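Local coordinates for protein eukaryotic initiation factor 4F subunit p150 (Saccharomyces cerevisiae, PDB 2VSO) that serves in the eIF4F complex as a scaffold for assembling the translation apparatus on capped mRNA, this chain being its middle, eIF4A-binding MIF4G domain, at residues M193-F198 / S243-S248; E219-V224 / D247-I252; I65-T70 / E106-I111. All coordinates share one frame; numbering follows the deposited sequence.

Contact 1 of 3, residues M193-F198 / S243-S248; sequences MMFECF and SQLLDS
Leu245 packs against Phe195 and Phe198, joining helix 242-257 to helix 191-206 in the HEAT-type all-helical fold of the MIF4G domain. The two helices run in roughly the same direction here. Their backbones come closest at Phe195 and Leu245, whose CA atoms lie 8.0 Å apart. The contact is wholly apolar, and no hydrogen bond crosses it.

The tight part is one methyl group and two phenylalanines. Leu245 has CG anti to its backbone N (chi1 -179°), which carries CD2 across to the other helix. CD2 lies 3.6 Å from CB of Phe198 and also meets the start of that ring obliquely. Phe195 is one helical turn earlier. Its CB does not point at the partner helix, but its ring reaches over. Phe228 of helix 211-228 adds a third ring: it meets Phe195 edge-to-face, touches Phe198 and also packs on Leu245. The side chain of Leu246 turns its end inward and rests on Leu221.

The looser, solvent-exposed part of helix 242-257 holds Gln244, Asp247 and Ser248. Asp247 OD1 forms a salt bridge with Arg277, and Ser248 OG makes a weak hydrogen bond to Gln244 O. Phe195 is partly exposed, unlike the buried Phe198; its CD2 is 4.0 Å from Leu245 CD2.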
loop_
_atom_site.group_PDB
_atom_site.type_symbol
_atom_site.label_atom_id
_atom_site.label_comp_id
_atom_site.label_asym_id
_atom_site.label_seq_id
_atom_site.Cartn_x
_atom_site.Cartn_y
_atom_site.Cartn_z
ATOM N N MET C 193 -2.270 26.272 16.978
ATOM C CA MET C 193 -1.344 25.587 16.080
ATOM C C MET C 193 -2.077 24.986 14.872
ATOM O O MET C 193 -1.491 24.795 13.805
ATOM C CB MET C 193 -0.551 24.517 16.830
ATOM C CG MET C 193 0.490 23.812 15.973
ATOM S SD MET C 193 2.024 24.728 15.684
ATOM C CE MET C 193 2.736 24.669 17.329
ATOM N N MET C 194 -3.363 24.697 15.051
ATOM C CA MET C 194 -4.212 24.218 13.971
ATOM C C MET C 194 -4.582 25.376 13.028
ATOM O O MET C 194 -4.814 25.171 11.837
ATOM C CB MET C 194 -5.466 23.576 14.556
ATOM C CG MET C 194 -6.195 22.629 13.635
ATOM S SD MET C 194 -5.279 21.131 13.272
ATOM C CE MET C 194 -4.462 21.620 11.766
ATOM N N PHE C 195 -4.623 26.597 13.560
ATOM C CA PHE C 195 -4.878 27.769 12.728
ATOM C C PHE C 195 -3.663 28.022 11.867
ATOM O O PHE C 195 -3.774 28.402 10.705
ATOM C CB PHE C 195 -5.164 29.019 13.576
ATOM C CG PHE C 195 -6.595 29.152 14.017
ATOM C CD1 PHE C 195 -7.066 28.452 15.114
ATOM C CD2 PHE C 195 -7.469 29.987 13.340
ATOM C CE1 PHE C 195 -8.386 28.574 15.520
ATOM C CE2 PHE C 195 -8.795 30.112 13.742
ATOM C CZ PHE C 195 -9.250 29.407 14.833
ATOM N N GLU C 196 -2.492 27.810 12.451
ATOM C CA GLU C 196 -1.260 28.152 11.777
ATOM C C GLU C 196 -1.085 27.142 10.675
ATOM O O GLU C 196 -0.554 27.444 9.615
ATOM C CB GLU C 196 -0.095 28.118 12.765
ATOM C CG GLU C 196 1.069 29.033 12.418
ATOM C CD GLU C 196 2.176 28.952 13.444
ATOM O OE1 GLU C 196 3.337 28.678 13.068
ATOM O OE2 GLU C 196 1.871 29.139 14.636
ATOM N N CYS C 197 -1.582 25.942 10.934
ATOM C CA CYS C 197 -1.539 24.841 9.973
ATOM C C CYS C 197 -2.425 25.082 8.750
ATOM O O CYS C 197 -1.937 25.090 7.616
ATOM C CB CYS C 197 -1.955 23.553 10.654
ATOM S SG CYS C 197 -1.065 22.160 10.076
ATOM N N PHE C 198 -3.720 25.281 8.987
ATOM C CA PHE C 198 -4.644 25.656 7.920
ATOM C C PHE C 198 -4.188 26.930 7.221
ATOM O O PHE C 198 -4.342 27.078 6.015
ATOM C CB PHE C 198 -6.063 25.835 8.466
ATOM C CG PHE C 198 -6.799 24.533 8.704
ATOM C CD1 PHE C 198 -7.242 24.192 9.971
ATOM C CD2 PHE C 198 -7.057 23.658 7.654
ATOM C CE1 PHE C 198 -7.917 23.008 10.189
ATOM C CE2 PHE C 198 -7.735 22.461 7.866
ATOM C CZ PHE C 198 -8.170 22.140 9.132
ATOM N N SER C 243 -14.969 28.369 12.783
ATOM C CA SER C 243 -15.938 28.115 11.740
ATOM C C SER C 243 -15.684 29.094 10.599
ATOM O O SER C 243 -15.890 28.773 9.433
ATOM C CB SER C 243 -17.346 28.278 12.288
ATOM N N GLN C 244 -15.224 30.290 10.950
ATOM C CA GLN C 244 -14.983 31.349 9.976
ATOM C C GLN C 244 -13.743 31.096 9.128
ATOM O O GLN C 244 -13.620 31.631 8.031
ATOM C CB GLN C 244 -14.838 32.699 10.677
ATOM C CG GLN C 244 -16.028 33.120 11.511
ATOM C CD GLN C 244 -15.671 34.214 12.498
ATOM O OE1 GLN C 244 -14.529 34.310 12.955
ATOM N NE2 GLN C 244 -16.645 35.044 12.835
ATOM N N LEU C 245 -12.811 30.306 9.648
ATOM C CA LEU C 245 -11.607 29.973 8.899
ATOM C C LEU C 245 -11.927 28.880 7.883
ATOM O O LEU C 245 -11.422 28.888 6.760
ATOM C CB LEU C 245 -10.491 29.514 9.835
ATOM C CG LEU C 245 -9.188 29.169 9.112
ATOM C CD1 LEU C 245 -8.417 30.430 8.767
ATOM C CD2 LEU C 245 -8.328 28.192 9.907
ATOM N N LEU C 246 -12.771 27.937 8.290
ATOM C CA LEU C 246 -13.264 26.905 7.388
ATOM C C LEU C 246 -14.094 27.528 6.268
ATOM O O LEU C 246 -14.027 27.091 5.124
ATOM C CB LEU C 246 -14.059 25.853 8.154
ATOM C CG LEU C 246 -13.223 24.947 9.056
ATOM C CD1 LEU C 246 -14.063 23.829 9.645
ATOM C CD2 LEU C 246 -12.022 24.387 8.315
ATOM N N ASP C 247 -14.855 28.563 6.595
ATOM C CA ASP C 247 -15.593 29.306 5.580
ATOM C C ASP C 247 -14.661 29.759 4.451
ATOM O O ASP C 247 -14.902 29.461 3.290
ATOM C CB ASP C 247 -16.318 30.498 6.205
ATOM C CG ASP C 247 -17.477 30.076 7.103
ATOM O OD1 ASP C 247 -17.958 28.930 6.956
ATOM O OD2 ASP C 247 -17.914 30.895 7.950
ATOM N N SER C 248 -13.590 30.464 4.802
ATOM C CA SER C 248 -12.593 30.921 3.834
ATOM C C SER C 248 -11.996 29.753 3.062
ATOM O O SER C 248 -11.861 29.801 1.839
ATOM C CB SER C 248 -11.452 31.670 4.535
ATOM O OG SER C 248 -11.919 32.714 5.368
#

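Contact 2 of 3, residues E219-V224 / D247-I252; sequences ELLNTV and DSLFGI
In the HEAT-type all-helical fold of the MIF4G domain, the successive helices 211-228 and 242-257 pack side by side through Leu221, Leu249 and Phe250. The helices run in roughly opposite directions. Their backbones stay well apart: the nearest CA atoms, those of Leu221 and Leu249, are 10.3 Å from each other. Long side chains fill the distance.

Leu221 and Leu249 point at each other and meet tip to tip, with Leu221 CD2 4.2 Å from Leu249 CD2. The same methyl of Leu221 also lies 4.1 Å from CE1 of Phe250. Its second methyl, CD1, is 4.2 Å from CZ of that ring. The far end of the Phe250 ring therefore touches both methyls of Leu221; CD2 comes to it obliquely. CB of Phe250 does not aim at helix 211-228. With CG anti to the carbonyl carbon (chi1 -83°), the ring swings over to reach it. All three residues are buried, and the contact is purely apolar.

Elsewhere on helix 211-228, Thr223 is tied to its own backbone. Its OG1 donates to Glu219 O at 3.0 Å, tilted 29° from the carbonyl plane. Thr223 N reaches the same oxygen from the opposite face, so two bonds grip it.

Helix 191-206 borders the contact through Phe198 and Leu205, which both touch Leu249. Arg277 of helix 264-278 lies against Phe250. Helix 163-185 packs on Thr223 and Val224.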
loop_
_atom_site.group_PDB
_atom_site.type_symbol
_atom_site.label_atom_id
_atom_site.label_comp_id
_atom_site.label_asym_id
_atom_site.label_seq_id
_atom_site.Cartn_x
_atom_site.Cartn_y
_atom_site.Cartn_z
ATOM N N GLU C 219 -7.606 15.066 3.951
ATOM C CA GLU C 219 -7.348 14.167 5.064
ATOM C C GLU C 219 -7.374 14.884 6.410
ATOM O O GLU C 219 -7.890 14.340 7.387
ATOM C CB GLU C 219 -6.040 13.418 4.874
ATOM C CG GLU C 219 -6.031 12.493 3.678
ATOM C CD GLU C 219 -4.641 11.957 3.373
ATOM O OE1 GLU C 219 -3.675 12.406 4.025
ATOM O OE2 GLU C 219 -4.511 11.091 2.483
ATOM N N LEU C 220 -6.835 16.104 6.456
ATOM C CA LEU C 220 -6.868 16.904 7.674
ATOM C C LEU C 220 -8.293 17.309 8.049
ATOM O O LEU C 220 -8.737 17.109 9.168
ATOM C CB LEU C 220 -5.987 18.133 7.513
ATOM C CG LEU C 220 -5.775 18.995 8.764
ATOM C CD1 LEU C 220 -5.084 18.213 9.886
ATOM C CD2 LEU C 220 -4.972 20.206 8.390
ATOM N N LEU C 221 -9.021 17.862 7.094
ATOM C CA LEU C 221 -10.423 18.170 7.311
ATOM C C LEU C 221 -11.269 16.944 7.693
ATOM O O LEU C 221 -12.241 17.056 8.440
ATOM C CB LEU C 221 -10.997 18.840 6.077
ATOM C CG LEU C 221 -10.490 20.254 5.880
ATOM C CD1 LEU C 221 -10.709 20.678 4.446
ATOM C CD2 LEU C 221 -11.191 21.174 6.850
ATOM N N ASN C 222 -10.921 15.773 7.181
ATOM C CA ASN C 222 -11.648 14.583 7.589
ATOM C C ASN C 222 -11.317 14.170 9.014
ATOM O O ASN C 222 -12.184 13.731 9.759
ATOM C CB ASN C 222 -11.440 13.428 6.606
ATOM C CG ASN C 222 -12.399 13.488 5.432
ATOM O OD1 ASN C 222 -13.619 13.493 5.609
ATOM N ND2 ASN C 222 -11.854 13.540 4.228
ATOM N N THR C 223 -10.056 14.339 9.391
ATOM C CA THR C 223 -9.601 14.010 10.731
ATOM C C THR C 223 -10.084 14.992 11.808
ATOM O O THR C 223 -10.454 14.585 12.901
ATOM C CB THR C 223 -8.061 13.931 10.782
ATOM O OG1 THR C 223 -7.618 12.870 9.935
ATOM C CG2 THR C 223 -7.562 13.666 12.212
ATOM N N VAL C 224 -10.124 16.275 11.479
ATOM C CA VAL C 224 -10.137 17.323 12.491
ATOM C C VAL C 224 -11.150 18.428 12.199
ATOM O O VAL C 224 -11.363 19.314 13.022
ATOM C CB VAL C 224 -8.683 17.877 12.545
ATOM C CG1 VAL C 224 -8.551 19.379 12.404
ATOM C CG2 VAL C 224 -7.812 17.169 13.553
ATOM N N ASP C 247 -14.855 28.563 6.595
ATOM C CA ASP C 247 -15.593 29.306 5.580
ATOM C C ASP C 247 -14.661 29.759 4.451
ATOM O O ASP C 247 -14.902 29.461 3.290
ATOM C CB ASP C 247 -16.318 30.498 6.205
ATOM C CG ASP C 247 -17.477 30.076 7.103
ATOM O OD1 ASP C 247 -17.958 28.930 6.956
ATOM O OD2 ASP C 247 -17.914 30.895 7.950
ATOM N N SER C 248 -13.590 30.464 4.802
ATOM C CA SER C 248 -12.593 30.921 3.834
ATOM C C SER C 248 -11.996 29.753 3.062
ATOM O O SER C 248 -11.861 29.801 1.839
ATOM C CB SER C 248 -11.452 31.670 4.535
ATOM O OG SER C 248 -11.919 32.714 5.368
ATOM N N LEU C 249 -11.622 28.713 3.796
ATOM C CA LEU C 249 -10.941 27.558 3.227
ATOM C C LEU C 249 -11.798 26.797 2.202
ATOM O O LEU C 249 -11.314 26.391 1.143
ATOM C CB LEU C 249 -10.498 26.630 4.359
ATOM C CG LEU C 249 -9.900 25.267 4.024
ATOM C CD1 LEU C 249 -8.796 25.384 2.986
ATOM C CD2 LEU C 249 -9.400 24.602 5.285
ATOM N N PHE C 250 -13.071 26.603 2.526
ATOM C CA PHE C 250 -13.995 25.933 1.629
ATOM C C PHE C 250 -14.328 26.788 0.404
ATOM O O PHE C 250 -14.674 26.268 -0.652
ATOM C CB PHE C 250 -15.248 25.493 2.380
ATOM C CG PHE C 250 -15.079 24.193 3.111
ATOM C CD1 PHE C 250 -14.542 24.165 4.382
ATOM C CD2 PHE C 250 -15.436 22.995 2.515
ATOM C CE1 PHE C 250 -14.374 22.969 5.046
ATOM C CE2 PHE C 250 -15.275 21.802 3.175
ATOM C CZ PHE C 250 -14.746 21.784 4.439
ATOM N N GLY C 251 -14.193 28.099 0.537
ATOM C CA GLY C 251 -14.354 28.980 -0.598
ATOM C C GLY C 251 -13.183 28.910 -1.562
ATOM O O GLY C 251 -13.312 29.242 -2.731
ATOM N N ILE C 252 -12.030 28.487 -1.066
ATOM C CA ILE C 252 -10.840 28.360 -1.893
ATOM C C ILE C 252 -10.931 27.059 -2.641
ATOM O O ILE C 252 -10.410 26.928 -3.747
ATOM C CB ILE C 252 -9.549 28.348 -1.039
ATOM C CG1 ILE C 252 -9.203 29.760 -0.566
ATOM C CG2 ILE C 252 -8.385 27.777 -1.819
ATOM C CD1 ILE C 252 -8.045 29.782 0.378
#

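Contact 3 of 3, residues I65-T70 / E106-I111; sequences ISVWET and ELNPDI
The CA atoms of Val67 and Ile111 lie 4.8 Å apart, where a 3-10 segment at 65-67 meets a type I beta turn from Asn108 to Ile111. No hydrogen bond joins the two segments; Ile111 packs on both side chains and backbone of Ser66 and Val67.

Ile111 carries most of the contact. CG1 is anti to the carbonyl carbon (chi1 -65°), and its branch lies across Val67 at about a right angle. Ile111 CG1 comes within 3.6 Å of Val67 CG1, and CD1 packs on that methyl too. The other branch, CG2, rests against Ser66, 4.0 Å from its CB and close to its carbonyl oxygen. An alanine in place of Ile111 is likely to open a gap beside Val67 CG1 and Ser66 CB, because both branches that touch them would be gone.

Both segments are inter-helix loops of the MIF4G domain, an all-helical HEAT-type fold. Segment 65-70 leads from helix 52-64 to helix 73-88. Segment 106-111 starts at the last residue of helix 93-106 and leads toward helix 122-139. Asn108 N is also hydrogen-bonded to Asn64 OD1.

The amide of Asn108 lies across Val67 at about a right angle, with Asn108 ND2 nearest Val67 CG1. Asn108 OD1 accepts a weak bond of 3.4 Å from Asp110 N, consistent with an Asx turn overlapping the beta turn. In the other loop, Ser66 OG donates to Glu69 OE2 at 2.6 Å, approaching the carboxylate oxygen almost end-on. Glu69 OE1 is bonded to Thr74 OG1 at the start of helix 73-88.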
loop_
_atom_site.group_PDB
_atom_site.type_symbol
_atom_site.label_atom_id
_atom_site.label_comp_id
_atom_site.label_asym_id
_atom_site.label_seq_id
_atom_site.Cartn_x
_atom_site.Cartn_y
_atom_site.Cartn_z
ATOM N N ILE C 65 13.800 9.292 32.360
ATOM C CA ILE C 65 15.176 9.522 32.780
ATOM C C ILE C 65 15.393 10.964 33.248
ATOM O O ILE C 65 16.312 11.250 34.022
ATOM C CB ILE C 65 16.181 9.202 31.656
ATOM C CG1 ILE C 65 16.568 7.727 31.696
ATOM C CG2 ILE C 65 17.430 10.045 31.791
ATOM C CD1 ILE C 65 17.522 7.327 30.596
ATOM N N SER C 66 14.523 11.860 32.791
ATOM C CA SER C 66 14.664 13.290 33.054
ATOM C C SER C 66 14.446 13.725 34.516
ATOM O O SER C 66 14.607 14.903 34.833
ATOM C CB SER C 66 13.765 14.093 32.103
ATOM O OG SER C 66 14.489 14.539 30.966
ATOM N N VAL C 67 14.081 12.794 35.401
ATOM C CA VAL C 67 13.977 13.119 36.828
ATOM C C VAL C 67 15.357 13.489 37.359
ATOM O O VAL C 67 15.483 14.295 38.272
ATOM C CB VAL C 67 13.459 11.948 37.701
ATOM C CG1 VAL C 67 12.546 11.029 36.918
ATOM C CG2 VAL C 67 14.631 11.171 38.297
ATOM N N TRP C 68 16.374 12.883 36.753
ATOM C CA TRP C 68 17.770 13.047 37.116
ATOM C C TRP C 68 18.446 14.137 36.291
ATOM O O TRP C 68 19.666 14.121 36.105
ATOM C CB TRP C 68 18.516 11.722 36.909
ATOM C CG TRP C 68 17.860 10.546 37.564
ATOM C CD1 TRP C 68 17.188 9.534 36.947
ATOM C CD2 TRP C 68 17.807 10.268 38.967
ATOM N NE1 TRP C 68 16.721 8.639 37.880
ATOM C CE2 TRP C 68 17.086 9.067 39.126
ATOM C CE3 TRP C 68 18.302 10.919 40.104
ATOM C CZ2 TRP C 68 16.845 8.505 40.377
ATOM C CZ3 TRP C 68 18.065 10.358 41.342
ATOM C CH2 TRP C 68 17.343 9.161 41.470
ATOM N N GLU C 69 17.657 15.078 35.789
ATOM C CA GLU C 69 18.208 16.166 34.987
ATOM C C GLU C 69 17.595 17.493 35.403
ATOM O O GLU C 69 16.656 17.546 36.208
ATOM C CB GLU C 69 17.971 15.936 33.484
ATOM C CG GLU C 69 18.647 14.707 32.876
ATOM C CD GLU C 69 18.257 14.487 31.409
ATOM O OE1 GLU C 69 19.115 14.046 30.616
ATOM O OE2 GLU C 69 17.092 14.756 31.042
ATOM N N THR C 70 18.098 18.563 34.807
ATOM C CA THR C 70 17.790 19.897 35.280
ATOM C C THR C 70 17.090 20.704 34.206
ATOM O O THR C 70 16.295 21.598 34.492
ATOM C CB THR C 70 19.096 20.587 35.771
ATOM O OG1 THR C 70 19.583 19.896 36.931
ATOM C CG2 THR C 70 18.866 22.054 36.099
ATOM N N GLU C 106 1.347 9.657 31.433
ATOM C CA GLU C 106 2.051 8.775 32.353
ATOM C C GLU C 106 3.456 9.253 32.732
ATOM O O GLU C 106 4.197 8.551 33.421
ATOM C CB GLU C 106 2.086 7.352 31.785
ATOM C CG GLU C 106 0.715 6.866 31.302
ATOM C CD GLU C 106 0.653 5.371 31.093
ATOM O OE1 GLU C 106 1.665 4.690 31.363
ATOM O OE2 GLU C 106 -0.410 4.875 30.658
ATOM N N LEU C 107 3.823 10.448 32.295
ATOM C CA LEU C 107 5.110 10.988 32.690
ATOM C C LEU C 107 5.152 11.110 34.198
ATOM O O LEU C 107 4.143 11.415 34.833
ATOM C CB LEU C 107 5.363 12.358 32.069
ATOM C CG LEU C 107 6.802 12.846 32.260
ATOM C CD1 LEU C 107 7.734 12.063 31.358
ATOM C CD2 LEU C 107 6.945 14.348 32.017
ATOM N N ASN C 108 6.329 10.860 34.760
ATOM C CA ASN C 108 6.571 11.046 36.178
ATOM C C ASN C 108 6.377 12.516 36.511
ATOM O O ASN C 108 7.018 13.370 35.908
ATOM C CB ASN C 108 7.998 10.609 36.495
ATOM C CG ASN C 108 8.301 10.629 37.970
ATOM O OD1 ASN C 108 7.408 10.779 38.803
ATOM N ND2 ASN C 108 9.572 10.467 38.304
ATOM N N PRO C 109 5.476 12.824 37.461
ATOM C CA PRO C 109 5.184 14.222 37.826
ATOM C C PRO C 109 6.345 14.914 38.561
ATOM O O PRO C 109 6.402 16.149 38.588
ATOM C CB PRO C 109 3.971 14.103 38.759
ATOM C CG PRO C 109 3.460 12.692 38.595
ATOM C CD PRO C 109 4.640 11.865 38.204
ATOM N N ASP C 110 7.256 14.137 39.148
ATOM C CA ASP C 110 8.376 14.706 39.903
ATOM C C ASP C 110 9.345 15.487 39.006
ATOM O O ASP C 110 10.261 16.153 39.501
ATOM C CB ASP C 110 9.156 13.610 40.645
ATOM C CG ASP C 110 8.314 12.877 41.673
ATOM O OD1 ASP C 110 7.342 13.472 42.190
ATOM O OD2 ASP C 110 8.634 11.703 41.966
ATOM N N ILE C 111 9.134 15.403 37.692
ATOM C CA ILE C 111 10.091 15.925 36.716
ATOM C C ILE C 111 9.983 17.435 36.473
ATOM O O ILE C 111 8.890 17.976 36.301
ATOM C CB ILE C 111 9.999 15.147 35.389
ATOM C CG1 ILE C 111 10.427 13.693 35.609
ATOM C CG2 ILE C 111 10.835 15.815 34.290
ATOM C CD1 ILE C 111 10.256 12.806 34.396
#

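Overall arrangement
Contacts 1 and 2 form one continuous apolar region, with centres 8 Å apart. Both use helix 242-257, where their segments overlap at Asp247 and Ser248. Helices 191-206 and 211-228, which follow each other in the chain, both pack against it. The two contacts also touch through Leu220: its CD2 is 3.6 Å from Phe198 CE2 and 3.7 Å from Met194 CE. Contact 3 is separate and closes earlier in the chain. Its centre is 35 Å from that of contact 1 and 39 Å from that of contact 2. The nearest atoms are about 18 and 21 Å away. Contacts 2 and 3 lie on opposite sides of the chain's centre.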